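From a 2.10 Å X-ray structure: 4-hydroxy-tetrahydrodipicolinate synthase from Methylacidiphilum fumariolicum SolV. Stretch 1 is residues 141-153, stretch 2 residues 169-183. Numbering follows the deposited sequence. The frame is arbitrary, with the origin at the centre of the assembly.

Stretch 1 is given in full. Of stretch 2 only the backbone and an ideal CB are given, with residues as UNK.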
# COMPACT_ATOMS: atom_id res chain seq x y z
N VAL A 141 6.39 -10.73 -4.46
CA VAL A 141 6.90 -10.36 -5.77
C VAL A 141 5.79 -10.59 -6.79
O VAL A 141 4.92 -11.44 -6.61
CB VAL A 141 8.17 -11.19 -6.12
CG1 VAL A 141 7.78 -12.54 -6.73
CG2 VAL A 141 9.10 -10.42 -7.02
N ASP A 142 5.82 -9.82 -7.87
CA ASP A 142 4.84 -9.90 -8.95
C ASP A 142 5.56 -10.35 -10.22
O ASP A 142 6.71 -9.95 -10.46
CB ASP A 142 4.16 -8.53 -9.16
CG ASP A 142 3.09 -8.54 -10.26
OD1 ASP A 142 1.89 -8.82 -9.99
OD2 ASP A 142 3.44 -8.21 -11.42
N ILE A 143 4.93 -11.20 -11.03
CA ILE A 143 5.51 -11.49 -12.33
C ILE A 143 5.08 -10.36 -13.25
O ILE A 143 3.90 -10.25 -13.59
CB ILE A 143 5.08 -12.85 -12.89
CG1 ILE A 143 5.23 -13.95 -11.83
CG2 ILE A 143 5.93 -13.17 -14.15
CD1 ILE A 143 4.61 -15.29 -12.26
N ALA A 144 6.02 -9.49 -13.61
CA ALA A 144 5.70 -8.39 -14.51
C ALA A 144 5.22 -8.91 -15.87
O ALA A 144 5.63 -9.99 -16.32
CB ALA A 144 6.93 -7.50 -14.71
N VAL A 145 4.36 -8.10 -16.50
CA VAL A 145 3.80 -8.42 -17.82
C VAL A 145 4.92 -8.64 -18.83
O VAL A 145 4.87 -9.57 -19.65
CB VAL A 145 2.86 -7.29 -18.30
CG1 VAL A 145 2.49 -7.47 -19.77
CG2 VAL A 145 1.59 -7.21 -17.43
N ASP A 146 5.93 -7.77 -18.82
CA ASP A 146 7.04 -7.94 -19.75
C ASP A 146 7.77 -9.24 -19.50
O ASP A 146 8.18 -9.92 -20.45
CB ASP A 146 8.01 -6.76 -19.63
CG ASP A 146 9.27 -6.99 -20.39
OD1 ASP A 146 9.25 -6.77 -21.62
OD2 ASP A 146 10.28 -7.42 -19.76
N THR A 147 7.89 -9.64 -18.23
CA THR A 147 8.53 -10.91 -17.88
C THR A 147 7.72 -12.09 -18.39
O THR A 147 8.29 -13.03 -18.95
CB THR A 147 8.70 -11.04 -16.36
OG1 THR A 147 9.57 -10.00 -15.89
CG2 THR A 147 9.32 -12.41 -15.96
N VAL A 148 6.40 -12.06 -18.21
CA VAL A 148 5.53 -13.07 -18.82
C VAL A 148 5.73 -13.11 -20.34
O VAL A 148 5.82 -14.19 -20.94
CB VAL A 148 4.05 -12.82 -18.46
CG1 VAL A 148 3.18 -13.83 -19.12
CG2 VAL A 148 3.83 -12.86 -16.95
N LYS A 149 5.80 -11.94 -20.98
CA LYS A 149 5.93 -11.92 -22.44
C LYS A 149 7.24 -12.56 -22.89
O LYS A 149 7.24 -13.41 -23.78
CB LYS A 149 5.83 -10.48 -22.96
CG LYS A 149 5.79 -10.40 -24.49
CD LYS A 149 5.59 -8.96 -24.98
CE LYS A 149 6.90 -8.30 -25.37
NZ LYS A 149 6.67 -7.11 -26.25
N ARG A 150 8.35 -12.19 -22.23
CA ARG A 150 9.65 -12.77 -22.58
C ARG A 150 9.67 -14.27 -22.34
O ARG A 150 10.23 -15.04 -23.14
CB ARG A 150 10.78 -12.12 -21.75
CG ARG A 150 11.12 -10.67 -22.09
CD ARG A 150 12.03 -10.01 -21.01
NE ARG A 150 13.30 -10.73 -20.88
CZ ARG A 150 14.09 -10.71 -19.80
NH1 ARG A 150 13.75 -10.00 -18.72
NH2 ARG A 150 15.22 -11.41 -19.81
N LEU A 151 9.08 -14.71 -21.22
CA LEU A 151 9.04 -16.13 -20.91
C LEU A 151 8.33 -16.91 -22.01
O LEU A 151 8.71 -18.04 -22.33
CB LEU A 151 8.39 -16.35 -19.53
CG LEU A 151 9.24 -16.08 -18.28
CD1 LEU A 151 8.44 -16.19 -16.97
CD2 LEU A 151 10.52 -16.98 -18.21
N VAL A 152 7.26 -16.35 -22.57
CA VAL A 152 6.50 -17.05 -23.59
C VAL A 152 7.23 -17.02 -24.93
O VAL A 152 7.20 -18.00 -25.68
CB VAL A 152 5.08 -16.47 -23.67
CG1 VAL A 152 4.30 -17.06 -24.87
CG2 VAL A 152 4.38 -16.75 -22.36
N GLU A 153 7.89 -15.90 -25.24
CA GLU A 153 8.72 -15.84 -26.44
C GLU A 153 9.75 -16.96 -26.44
O GLU A 153 9.99 -17.60 -27.48
CB GLU A 153 9.43 -14.49 -26.56
CG GLU A 153 8.54 -13.33 -27.02
CD GLU A 153 9.21 -11.97 -26.81
OE1 GLU A 153 10.34 -11.95 -26.28
OE2 GLU A 153 8.63 -10.93 -27.17
N UNK A 169 -6.89 -5.01 -14.23
CA UNK A 169 -6.06 -4.28 -15.18
C UNK A 169 -4.86 -5.11 -15.65
O UNK A 169 -4.40 -4.97 -16.79
CB UNK A 169 -5.58 -2.97 -14.55
N UNK A 170 -4.32 -5.94 -14.77
CA UNK A 170 -3.27 -6.86 -15.18
C UNK A 170 -3.73 -7.75 -16.32
O UNK A 170 -2.95 -8.05 -17.24
CB UNK A 170 -2.82 -7.72 -13.99
N UNK A 171 -5.00 -8.18 -16.31
CA UNK A 171 -5.49 -9.03 -17.39
C UNK A 171 -5.48 -8.27 -18.71
O UNK A 171 -5.00 -8.77 -19.74
CB UNK A 171 -6.90 -9.54 -17.08
N UNK A 172 -5.96 -7.03 -18.70
CA UNK A 172 -5.92 -6.22 -19.93
C UNK A 172 -4.50 -6.05 -20.45
O UNK A 172 -4.28 -6.08 -21.66
CB UNK A 172 -6.54 -4.84 -19.68
N UNK A 173 -3.53 -5.84 -19.55
CA UNK A 173 -2.13 -5.72 -19.98
C UNK A 173 -1.62 -7.05 -20.55
O UNK A 173 -0.91 -7.07 -21.57
CB UNK A 173 -1.25 -5.28 -18.81
N UNK A 174 -1.96 -8.16 -19.91
CA UNK A 174 -1.51 -9.46 -20.40
C UNK A 174 -2.08 -9.76 -21.78
O UNK A 174 -1.36 -10.25 -22.67
CB UNK A 174 -1.91 -10.56 -19.42
N UNK A 175 -3.38 -9.47 -22.00
CA UNK A 175 -3.96 -9.70 -23.33
C UNK A 175 -3.32 -8.76 -24.36
O UNK A 175 -3.02 -9.19 -25.49
CB UNK A 175 -5.48 -9.50 -23.30
N UNK A 176 -3.02 -7.50 -23.99
CA UNK A 176 -2.26 -6.65 -24.91
C UNK A 176 -0.95 -7.30 -25.32
O UNK A 176 -0.56 -7.25 -26.49
CB UNK A 176 -1.98 -5.29 -24.27
N UNK A 177 -0.24 -7.91 -24.36
CA UNK A 177 1.14 -8.29 -24.61
C UNK A 177 1.32 -9.70 -25.14
O UNK A 177 2.35 -9.98 -25.75
CB UNK A 177 1.95 -8.14 -23.32
N UNK A 178 0.35 -10.58 -24.97
CA UNK A 178 0.58 -11.99 -25.25
C UNK A 178 -0.32 -12.49 -26.36
O UNK A 178 -1.32 -11.84 -26.70
CB UNK A 178 0.36 -12.83 -23.99
N UNK A 179 0.05 -13.58 -27.03
CA UNK A 179 -0.78 -14.10 -28.12
C UNK A 179 -2.11 -14.62 -27.59
O UNK A 179 -2.29 -14.87 -26.40
CB UNK A 179 -0.04 -15.21 -28.87
N UNK A 180 -3.03 -14.86 -28.52
CA UNK A 180 -4.33 -15.37 -28.13
C UNK A 180 -4.30 -16.79 -27.58
O UNK A 180 -5.16 -17.16 -26.78
CB UNK A 180 -5.28 -15.31 -29.33
N UNK A 181 -3.32 -17.59 -28.00
CA UNK A 181 -3.29 -18.98 -27.55
C UNK A 181 -2.89 -19.07 -26.08
O UNK A 181 -3.14 -20.11 -25.46
CB UNK A 181 -2.32 -19.80 -28.41
N UNK A 182 -2.26 -18.03 -25.55
CA UNK A 182 -1.89 -17.98 -24.14
C UNK A 182 -3.15 -17.79 -23.28
O UNK A 182 -3.98 -16.93 -23.59
CB UNK A 182 -0.89 -16.85 -23.89
N UNK A 183 -3.29 -18.59 -22.24
CA UNK A 183 -4.52 -18.63 -21.45
C UNK A 183 -4.33 -17.93 -20.12
O UNK A 183 -3.49 -18.34 -19.32
CB UNK A 183 -4.97 -20.07 -21.22

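The helix of stretch 1, 145-153, and the helix of stretch 2, 169-177, run in roughly the same direction, 34° apart, with their axes 9.7 Å apart at closest approach. At that spacing small and branched aliphatic side chains can fill the gap.

Position 169 has nothing of stretch 1 within 5.5 Å of its ideal CB, so many residues would suit it; it is D169. Position 170 is more telling. Its CA-to-CB bond points sideways, yet beyond it stretch 1 offers the carboxylate of D142 and the carbonyl of I143, two acceptors with D142 OD2 and I143 O only 3.0 Å apart. A long donor is favoured, lysine or arginine, and positive charge would ease the crowding of oxygens. The residue is R170. With chi1 t and then chi2 and chi3 both p, its chain curls so that its end comes nearer, and both terminal nitrogens donate to one oxygen: R170 NH1 lies 2.6 Å and R170 NH2 2.9 Å from D142 OD2, a salt bridge. I143 O lies 3.0 Å from R170 NH1, and both oxygens sit at the guanidinium edge. The aliphatic part also serves, R170 CD packing 3.5 Å from V145 CG2.

Positions 171 and 172 do not meet stretch 1: the first points away, the second is out of reach, and neither is constrained from this side. They are V171 and S172.

At 173 the bond points toward stretch 1, and the ideal CB is 3.7 Å from V145 CG2. Any side chain whose first carbon can pack there would suit, polar or apolar. In Q173 the CB makes the closest approach, 3.7 Å from V145 CG2. At 174 the CA-to-CB bond points sideways, with the ideal CB 5.2 Å from V145 CG2; a longer, branched apolar chain could bend in to reach V145 and V148. L174 does so with CD2, 4.0 Å from V145 CG2 and 4.1 Å from V148 CG1.

Positions 175 and 176 are left free by stretch 1, and hold V175 and E176, whose end leads away.

Position 177 points toward stretch 1, with its ideal CB 3.7 Å from V145 CG1 and 4.1 Å from K149 CD. So close an approach favours a small residue, and A177 fits, completing with R170, Q173 and L174 the hole that receives V145. Its carbonyl oxygen, A177 O, lies 3.5 Å from K149 CD.

Position 178 leaves helical angles. Its CB points sideways, but V148, K149 and V152 present an apolar surface within reach of a longer aliphatic chain. L178 CD2 lies 3.6 Å from both V148 CG1 and V152 CG2.

At 179, phi of -67° permits proline, and a modest apolar residue would suit; P179 CD lies 4.5 Å from V152 CG1. It opens a type I turn through 180 and 181, both out of reach: G180, where a CB would have room, and E181. Position 182 points toward V152, and a large apolar group could also reach V148. F182 places CE1 3.6 Å from V152 CG2 and CZ 3.7 Å from V148 CG1. Position 183, out of reach, is S183.

Stretch 2, residues 169-183: DRVSQLVEALPGEFS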
# COMPACT_ATOMS: atom_id res chain seq x y z
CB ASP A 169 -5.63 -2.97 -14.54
CG ASP A 169 -5.53 -1.87 -15.52
OD1 ASP A 169 -6.60 -1.48 -16.04
OD2 ASP A 169 -4.41 -1.41 -15.78
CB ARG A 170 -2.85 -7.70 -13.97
CG ARG A 170 -1.77 -8.70 -14.27
CD ARG A 170 -0.60 -7.96 -14.84
NE ARG A 170 -0.03 -6.97 -13.94
CZ ARG A 170 1.03 -7.20 -13.18
NH1 ARG A 170 1.60 -8.41 -13.21
NH2 ARG A 170 1.52 -6.23 -12.39
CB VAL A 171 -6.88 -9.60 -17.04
CG1 VAL A 171 -7.42 -10.40 -18.20
CG2 VAL A 171 -6.79 -10.50 -15.80
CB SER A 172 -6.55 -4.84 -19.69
OG SER A 172 -7.94 -4.95 -19.48
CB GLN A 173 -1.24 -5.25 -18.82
CG GLN A 173 -1.35 -3.73 -18.53
CD GLN A 173 -0.94 -3.32 -17.10
OE1 GLN A 173 -0.88 -4.15 -16.20
NE2 GLN A 173 -0.68 -2.03 -16.90
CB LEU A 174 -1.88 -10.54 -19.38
CG LEU A 174 -1.04 -10.49 -18.11
CD1 LEU A 174 -1.62 -11.38 -17.01
CD2 LEU A 174 0.39 -10.88 -18.45
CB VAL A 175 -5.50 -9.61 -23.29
CG1 VAL A 175 -6.07 -10.69 -22.40
CG2 VAL A 175 -5.94 -8.31 -22.77
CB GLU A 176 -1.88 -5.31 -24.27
CG GLU A 176 -2.62 -4.07 -24.68
CD GLU A 176 -2.69 -3.84 -26.18
OE1 GLU A 176 -1.68 -3.53 -26.85
OE2 GLU A 176 -3.82 -3.93 -26.68
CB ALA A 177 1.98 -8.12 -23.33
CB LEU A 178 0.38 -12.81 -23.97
CG LEU A 178 1.74 -12.77 -23.24
CD1 LEU A 178 1.89 -11.61 -22.27
CD2 LEU A 178 2.05 -14.07 -22.55
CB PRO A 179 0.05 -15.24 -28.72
CG PRO A 179 1.44 -15.08 -28.14
CD PRO A 179 1.24 -14.43 -26.80
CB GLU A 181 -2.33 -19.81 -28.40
CG GLU A 181 -2.80 -20.07 -29.84
CD GLU A 181 -3.70 -21.32 -29.98
OE1 GLU A 181 -3.85 -22.09 -29.00
OE2 GLU A 181 -4.22 -21.53 -31.10
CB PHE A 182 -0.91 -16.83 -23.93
CG PHE A 182 -0.39 -16.71 -22.52
CD1 PHE A 182 0.63 -17.52 -22.07
CD2 PHE A 182 -0.89 -15.74 -21.68
CE1 PHE A 182 1.14 -17.37 -20.80
CE2 PHE A 182 -0.41 -15.59 -20.41
CZ PHE A 182 0.61 -16.40 -19.97
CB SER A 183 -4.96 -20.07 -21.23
OG SER A 183 -5.26 -20.66 -22.45
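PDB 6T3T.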